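Local coordinates for protein dephospho-CoA kinase (Legionella pneumophila subsp. pneumophila, PDB 4TTR) that probably phosphorylates the 3'-hydroxyl of dephospho-coenzyme A with ATP, the last step of coenzyme A biosynthesis, at residues 15-29 and 114-128. Numbering follows the deposited sequence.
Sequences MVYSVGLTGNIASGK and LIVCTSPYCLIEIPL. With BU2 (1,3-butanediol), chain B.
Parallel strands 18-23 and 122-125 pair side by side at the centre of the five-stranded sheet of this P-loop kinase, with Val19 beside Leu123; strand 18-23 runs straight into the P-loop. Five backbone hydrogen bonds join them, from Cys122 N to Tyr17 O (2.8 Å) through Ile126 N to Leu21 O (2.9 Å), and strand 140-145 continues the sheet beyond strand 18-23. On the face that helix 29-38 covers, Leu123 reaches across to both neighbours: CD1 lies 3.7 Å from Val19 CG1, while CD2 meets Leu21 CD2 at 3.8 Å. With CG anti to the backbone N (chi1 -163°), the leucine leans towards the neighbouring strand. The other face carries Ser18, Cys122 and Ile124. Near the start of the strands, Leu114 at the end of helix 92-115 sets CD1 against Met15 CE. At the far end Thr22 CG2 presses tightly on Ile126 CG1, and its OG1 is held by Leu142 O. The backbone from Asn24 to Gly28, within the P-loop that begins at Gly23 and takes in Lys29, curls past 1,3-butanediol, which occupies part of the predicted ATP site. Lys29 turns back over the strand ends, bringing CE to 3.4 Å from Glu125 OE1, but its NZ stays beyond salt-bridge range of that oxygen. Instead, NZ donates to a water that also accepts from Gly23 N and donates to Ile126 O at 2.6 Å.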
loop_
_atom_site.group_PDB
_atom_site.type_symbol
_atom_site.label_atom_id
_atom_site.label_comp_id
_atom_site.label_asym_id
_atom_site.label_seq_id
_atom_site.Cartn_x
_atom_site.Cartn_y
_atom_site.Cartn_z
ATOM N N MET A 15 -20.156 -6.653 1.598
ATOM C CA MET A 15 -20.261 -7.684 0.570
ATOM C C MET A 15 -19.256 -8.812 0.811
ATOM O O MET A 15 -19.637 -9.976 0.933
ATOM C CB MET A 15 -20.048 -7.072 -0.822
ATOM C CG MET A 15 -18.779 -6.234 -0.968
ATOM S SD MET A 15 -18.921 -4.958 -2.233
ATOM C CE MET A 15 -17.937 -3.652 -1.497
ATOM N N VAL A 16 -17.979 -8.450 0.885
ATOM C CA VAL A 16 -16.892 -9.407 1.085
ATOM C C VAL A 16 -16.064 -8.987 2.293
ATOM O O VAL A 16 -15.805 -7.799 2.487
ATOM C CB VAL A 16 -15.971 -9.494 -0.154
ATOM C CG1 VAL A 16 -14.882 -10.539 0.053
ATOM C CG2 VAL A 16 -16.777 -9.799 -1.404
ATOM N N TYR A 17 -15.649 -9.960 3.099
ATOM C CA TYR A 17 -14.805 -9.682 4.254
ATOM C C TYR A 17 -13.432 -9.227 3.763
ATOM O O TYR A 17 -12.663 -10.023 3.224
ATOM C CB TYR A 17 -14.685 -10.915 5.155
ATOM C CG TYR A 17 -14.144 -10.600 6.533
ATOM C CD1 TYR A 17 -12.790 -10.365 6.730
ATOM C CD2 TYR A 17 -14.989 -10.530 7.636
ATOM C CE1 TYR A 17 -12.289 -10.069 7.986
ATOM C CE2 TYR A 17 -14.498 -10.236 8.895
ATOM C CZ TYR A 17 -13.144 -10.006 9.063
ATOM O OH TYR A 17 -12.639 -9.713 10.309
ATOM N N SER A 18 -13.139 -7.943 3.953
ATOM C CA SER A 18 -11.925 -7.340 3.410
ATOM C C SER A 18 -10.978 -6.844 4.496
ATOM O O SER A 18 -11.391 -6.188 5.454
ATOM C CB SER A 18 -12.287 -6.181 2.479
ATOM O OG SER A 18 -12.996 -5.172 3.174
ATOM N N VAL A 19 -9.702 -7.167 4.328
ATOM C CA VAL A 19 -8.650 -6.729 5.227
ATOM C C VAL A 19 -7.744 -5.759 4.482
ATOM O O VAL A 19 -7.166 -6.105 3.454
ATOM C CB VAL A 19 -7.826 -7.920 5.752
ATOM C CG1 VAL A 19 -6.661 -7.441 6.605
ATOM C CG2 VAL A 19 -8.717 -8.874 6.528
ATOM N N GLY A 20 -7.622 -4.546 5.007
ATOM C CA GLY A 20 -6.722 -3.565 4.434
ATOM C C GLY A 20 -5.293 -3.840 4.851
ATOM O O GLY A 20 -5.005 -3.955 6.040
ATOM N N LEU A 21 -4.403 -3.958 3.870
ATOM C CA LEU A 21 -2.980 -4.151 4.131
ATOM C C LEU A 21 -2.212 -2.844 3.946
ATOM O O LEU A 21 -2.181 -2.275 2.853
ATOM C CB LEU A 21 -2.407 -5.233 3.212
ATOM C CG LEU A 21 -0.885 -5.415 3.255
ATOM C CD1 LEU A 21 -0.426 -5.832 4.638
ATOM C CD2 LEU A 21 -0.432 -6.425 2.219
ATOM N N THR A 22 -1.606 -2.374 5.029
ATOM C CA THR A 22 -0.783 -1.173 5.004
ATOM C C THR A 22 0.586 -1.486 5.583
ATOM O O THR A 22 0.770 -2.495 6.256
ATOM C CB THR A 22 -1.417 -0.019 5.809
ATOM O OG1 THR A 22 -1.528 -0.389 7.190
ATOM C CG2 THR A 22 -2.783 0.316 5.272
ATOM N N GLY A 23 1.548 -0.613 5.325
ATOM C CA GLY A 23 2.870 -0.788 5.886
ATOM C C GLY A 23 3.673 0.486 5.819
ATOM O O GLY A 23 3.499 1.283 4.897
ATOM N N ASN A 24 4.553 0.687 6.797
ATOM C CA ASN A 24 5.442 1.829 6.746
ATOM C C ASN A 24 6.558 1.533 5.755
ATOM O O ASN A 24 6.487 0.581 4.980
ATOM C CB ASN A 24 5.988 2.195 8.143
ATOM C CG ASN A 24 6.892 1.124 8.748
ATOM O OD1 ASN A 24 7.243 0.138 8.112
ATOM N ND2 ASN A 24 7.285 1.337 9.999
ATOM N N ILE A 25 7.600 2.341 5.794
ATOM C CA ILE A 25 8.586 2.345 4.733
ATOM C C ILE A 25 9.528 1.157 4.905
ATOM O O ILE A 25 10.033 0.907 6.002
ATOM C CB ILE A 25 9.342 3.690 4.723
ATOM C CG1 ILE A 25 8.367 4.818 4.367
ATOM C CG2 ILE A 25 10.477 3.685 3.715
ATOM C CD1 ILE A 25 7.409 5.256 5.501
ATOM N N ALA A 26 9.727 0.414 3.819
ATOM C CA ALA A 26 10.575 -0.774 3.832
ATOM C C ALA A 26 10.120 -1.759 4.907
ATOM O O ALA A 26 10.938 -2.365 5.594
ATOM C CB ALA A 26 12.024 -0.383 4.053
ATOM N N SER A 27 8.806 -1.904 5.044
ATOM C CA SER A 27 8.214 -2.738 6.088
ATOM C C SER A 27 8.268 -4.224 5.770
ATOM O O SER A 27 8.291 -5.049 6.676
ATOM C CB SER A 27 6.757 -2.338 6.306
ATOM O OG SER A 27 6.002 -2.536 5.126
ATOM N N GLY A 28 8.270 -4.560 4.483
ATOM C CA GLY A 28 8.196 -5.946 4.062
ATOM C C GLY A 28 6.798 -6.299 3.586
ATOM O O GLY A 28 6.458 -7.478 3.487
ATOM N N LYS A 29 5.981 -5.291 3.285
ATOM C CA LYS A 29 4.547 -5.528 3.142
ATOM C C LYS A 29 4.184 -6.249 1.846
ATOM O O LYS A 29 3.210 -6.999 1.813
ATOM C CB LYS A 29 3.764 -4.211 3.256
ATOM C CG LYS A 29 3.545 -3.425 1.977
ATOM C CD LYS A 29 2.402 -2.442 2.172
ATOM C CE LYS A 29 2.097 -1.667 0.905
ATOM N NZ LYS A 29 2.484 -0.239 1.031
ATOM N N LEU A 114 -13.717 -7.539 -6.234
ATOM C CA LEU A 114 -14.438 -8.058 -5.077
ATOM C C LEU A 114 -15.623 -8.917 -5.496
ATOM O O LEU A 114 -15.917 -9.923 -4.854
ATOM C CB LEU A 114 -14.931 -6.918 -4.184
ATOM C CG LEU A 114 -13.894 -6.202 -3.316
ATOM C CD1 LEU A 114 -14.559 -5.059 -2.566
ATOM C CD2 LEU A 114 -13.219 -7.153 -2.341
ATOM N N ILE A 115 -16.308 -8.516 -6.565
ATOM C CA ILE A 115 -17.476 -9.253 -7.038
ATOM C C ILE A 115 -17.085 -10.671 -7.440
ATOM O O ILE A 115 -17.866 -11.604 -7.278
ATOM C CB ILE A 115 -18.156 -8.531 -8.225
ATOM C CG1 ILE A 115 -18.893 -7.291 -7.720
ATOM C CG2 ILE A 115 -19.151 -9.442 -8.936
ATOM C CD1 ILE A 115 -19.267 -6.304 -8.807
ATOM N N VAL A 116 -15.869 -10.827 -7.953
ATOM C CA VAL A 116 -15.395 -12.126 -8.409
ATOM C C VAL A 116 -14.365 -12.726 -7.446
ATOM O O VAL A 116 -13.570 -13.581 -7.832
ATOM C CB VAL A 116 -14.787 -12.025 -9.828
ATOM C CG1 VAL A 116 -15.847 -11.542 -10.821
ATOM C CG2 VAL A 116 -13.576 -11.102 -9.845
ATOM N N CYS A 117 -14.388 -12.284 -6.192
ATOM C CA CYS A 117 -13.483 -12.826 -5.180
ATOM C C CYS A 117 -13.812 -14.288 -4.885
ATOM O O CYS A 117 -14.950 -14.624 -4.559
ATOM C CB CYS A 117 -13.554 -11.999 -3.894
ATOM S SG CYS A 117 -12.493 -12.613 -2.557
ATOM N N THR A 118 -12.805 -15.149 -5.002
ATOM C CA THR A 118 -12.989 -16.590 -4.848
ATOM C C THR A 118 -12.490 -17.114 -3.500
ATOM O O THR A 118 -12.603 -18.306 -3.220
ATOM C CB THR A 118 -12.261 -17.354 -5.968
ATOM O OG1 THR A 118 -10.898 -16.914 -6.036
ATOM C CG2 THR A 118 -12.936 -17.109 -7.319
ATOM N N SER A 119 -11.934 -16.229 -2.677
ATOM C CA SER A 119 -11.376 -16.626 -1.388
ATOM C C SER A 119 -12.326 -16.262 -0.241
ATOM O O SER A 119 -13.230 -15.448 -0.425
ATOM C CB SER A 119 -10.003 -15.974 -1.183
ATOM O OG SER A 119 -10.073 -14.565 -1.293
ATOM N N PRO A 120 -12.132 -16.878 0.942
ATOM C CA PRO A 120 -13.021 -16.661 2.094
ATOM C C PRO A 120 -12.993 -15.226 2.607
ATOM O O PRO A 120 -13.982 -14.742 3.159
ATOM C CB PRO A 120 -12.471 -17.626 3.154
ATOM C CG PRO A 120 -11.646 -18.608 2.406
ATOM C CD PRO A 120 -11.086 -17.871 1.243
ATOM N N TYR A 121 -11.851 -14.566 2.456
ATOM C CA TYR A 121 -11.750 -13.138 2.716
ATOM C C TYR A 121 -10.770 -12.561 1.707
ATOM O O TYR A 121 -10.049 -13.309 1.045
ATOM C CB TYR A 121 -11.305 -12.854 4.154
ATOM C CG TYR A 121 -9.888 -13.283 4.456
ATOM C CD1 TYR A 121 -9.616 -14.561 4.931
ATOM C CD2 TYR A 121 -8.824 -12.414 4.266
ATOM C CE1 TYR A 121 -8.329 -14.960 5.202
ATOM C CE2 TYR A 121 -7.532 -12.806 4.534
ATOM C CZ TYR A 121 -7.289 -14.080 4.999
ATOM O OH TYR A 121 -6.006 -14.480 5.273
ATOM N N CYS A 122 -10.755 -11.237 1.592
ATOM C CA CYS A 122 -9.943 -10.551 0.588
ATOM C C CYS A 122 -8.960 -9.596 1.250
ATOM O O CYS A 122 -9.264 -8.980 2.268
ATOM C CB CYS A 122 -10.843 -9.789 -0.391
ATOM S SG CYS A 122 -9.984 -9.005 -1.784
ATOM N N LEU A 123 -7.778 -9.488 0.660
ATOM C CA LEU A 123 -6.758 -8.560 1.122
ATOM C C LEU A 123 -6.617 -7.417 0.123
ATOM O O LEU A 123 -6.424 -7.650 -1.065
ATOM C CB LEU A 123 -5.428 -9.286 1.299
ATOM C CG LEU A 123 -4.372 -8.581 2.143
ATOM C CD1 LEU A 123 -4.741 -8.629 3.617
ATOM C CD2 LEU A 123 -3.025 -9.228 1.906
ATOM N N ILE A 124 -6.738 -6.186 0.612
ATOM C CA ILE A 124 -6.598 -4.998 -0.221
ATOM C C ILE A 124 -5.378 -4.192 0.223
ATOM O O ILE A 124 -5.382 -3.584 1.293
ATOM C CB ILE A 124 -7.853 -4.099 -0.153
ATOM C CG1 ILE A 124 -9.124 -4.922 -0.395
ATOM C CG2 ILE A 124 -7.745 -2.969 -1.168
ATOM C CD1 ILE A 124 -10.414 -4.143 -0.214
ATOM N N GLU A 125 -4.330 -4.207 -0.593
ATOM C CA GLU A 125 -3.135 -3.421 -0.312
ATOM C C GLU A 125 -3.392 -1.953 -0.623
ATOM O O GLU A 125 -3.702 -1.599 -1.760
ATOM C CB GLU A 125 -1.944 -3.933 -1.121
ATOM C CG GLU A 125 -0.621 -3.297 -0.723
ATOM C CD GLU A 125 0.533 -3.738 -1.604
ATOM O OE1 GLU A 125 1.196 -2.861 -2.197
ATOM O OE2 GLU A 125 0.783 -4.958 -1.696
ATOM N N ILE A 126 -3.255 -1.111 0.399
ATOM C CA ILE A 126 -3.604 0.302 0.314
ATOM C C ILE A 126 -2.472 1.149 0.910
ATOM O O ILE A 126 -1.582 0.609 1.566
ATOM C CB ILE A 126 -4.940 0.573 1.042
ATOM C CG1 ILE A 126 -4.843 0.160 2.513
ATOM C CG2 ILE A 126 -6.060 -0.180 0.346
ATOM C CD1 ILE A 126 -6.140 0.290 3.292
ATOM N N PRO A 127 -2.485 2.475 0.670
ATOM C CA PRO A 127 -1.381 3.290 1.198
ATOM C C PRO A 127 -1.421 3.471 2.715
ATOM O O PRO A 127 -2.478 3.335 3.330
ATOM C CB PRO A 127 -1.565 4.638 0.489
ATOM C CG PRO A 127 -2.999 4.688 0.132
ATOM C CD PRO A 127 -3.394 3.272 -0.176
ATOM N N LEU A 128 -0.265 3.786 3.295
ATOM C CA LEU A 128 -0.123 3.950 4.741
ATOM C C LEU A 128 -1.131 4.944 5.319
ATOM O O LEU A 128 -1.809 4.653 6.308
ATOM C CB LEU A 128 1.304 4.401 5.067
ATOM C CG LEU A 128 1.626 4.761 6.520
ATOM C CD1 LEU A 128 1.490 3.547 7.428
ATOM C CD2 LEU A 128 3.027 5.350 6.607
HETATM C C1 BU2 B . 8.693 -5.455 0.648
HETATM O O1 BU2 B . 10.068 -5.721 0.473
HETATM C C2 BU2 B . 8.290 -4.217 -0.126
HETATM C C3 BU2 B . 7.625 -3.241 0.821
HETATM O O3 BU2 B . 8.623 -2.561 1.547
HETATM C C4 BU2 B . 6.798 -2.254 0.030
HETATM O O HOH W 1 -16.090 -12.837 2.620
HETATM O O HOH W 2 -2.379 2.412 8.119
HETATM O O HOH W 3 0.555 1.097 2.888
#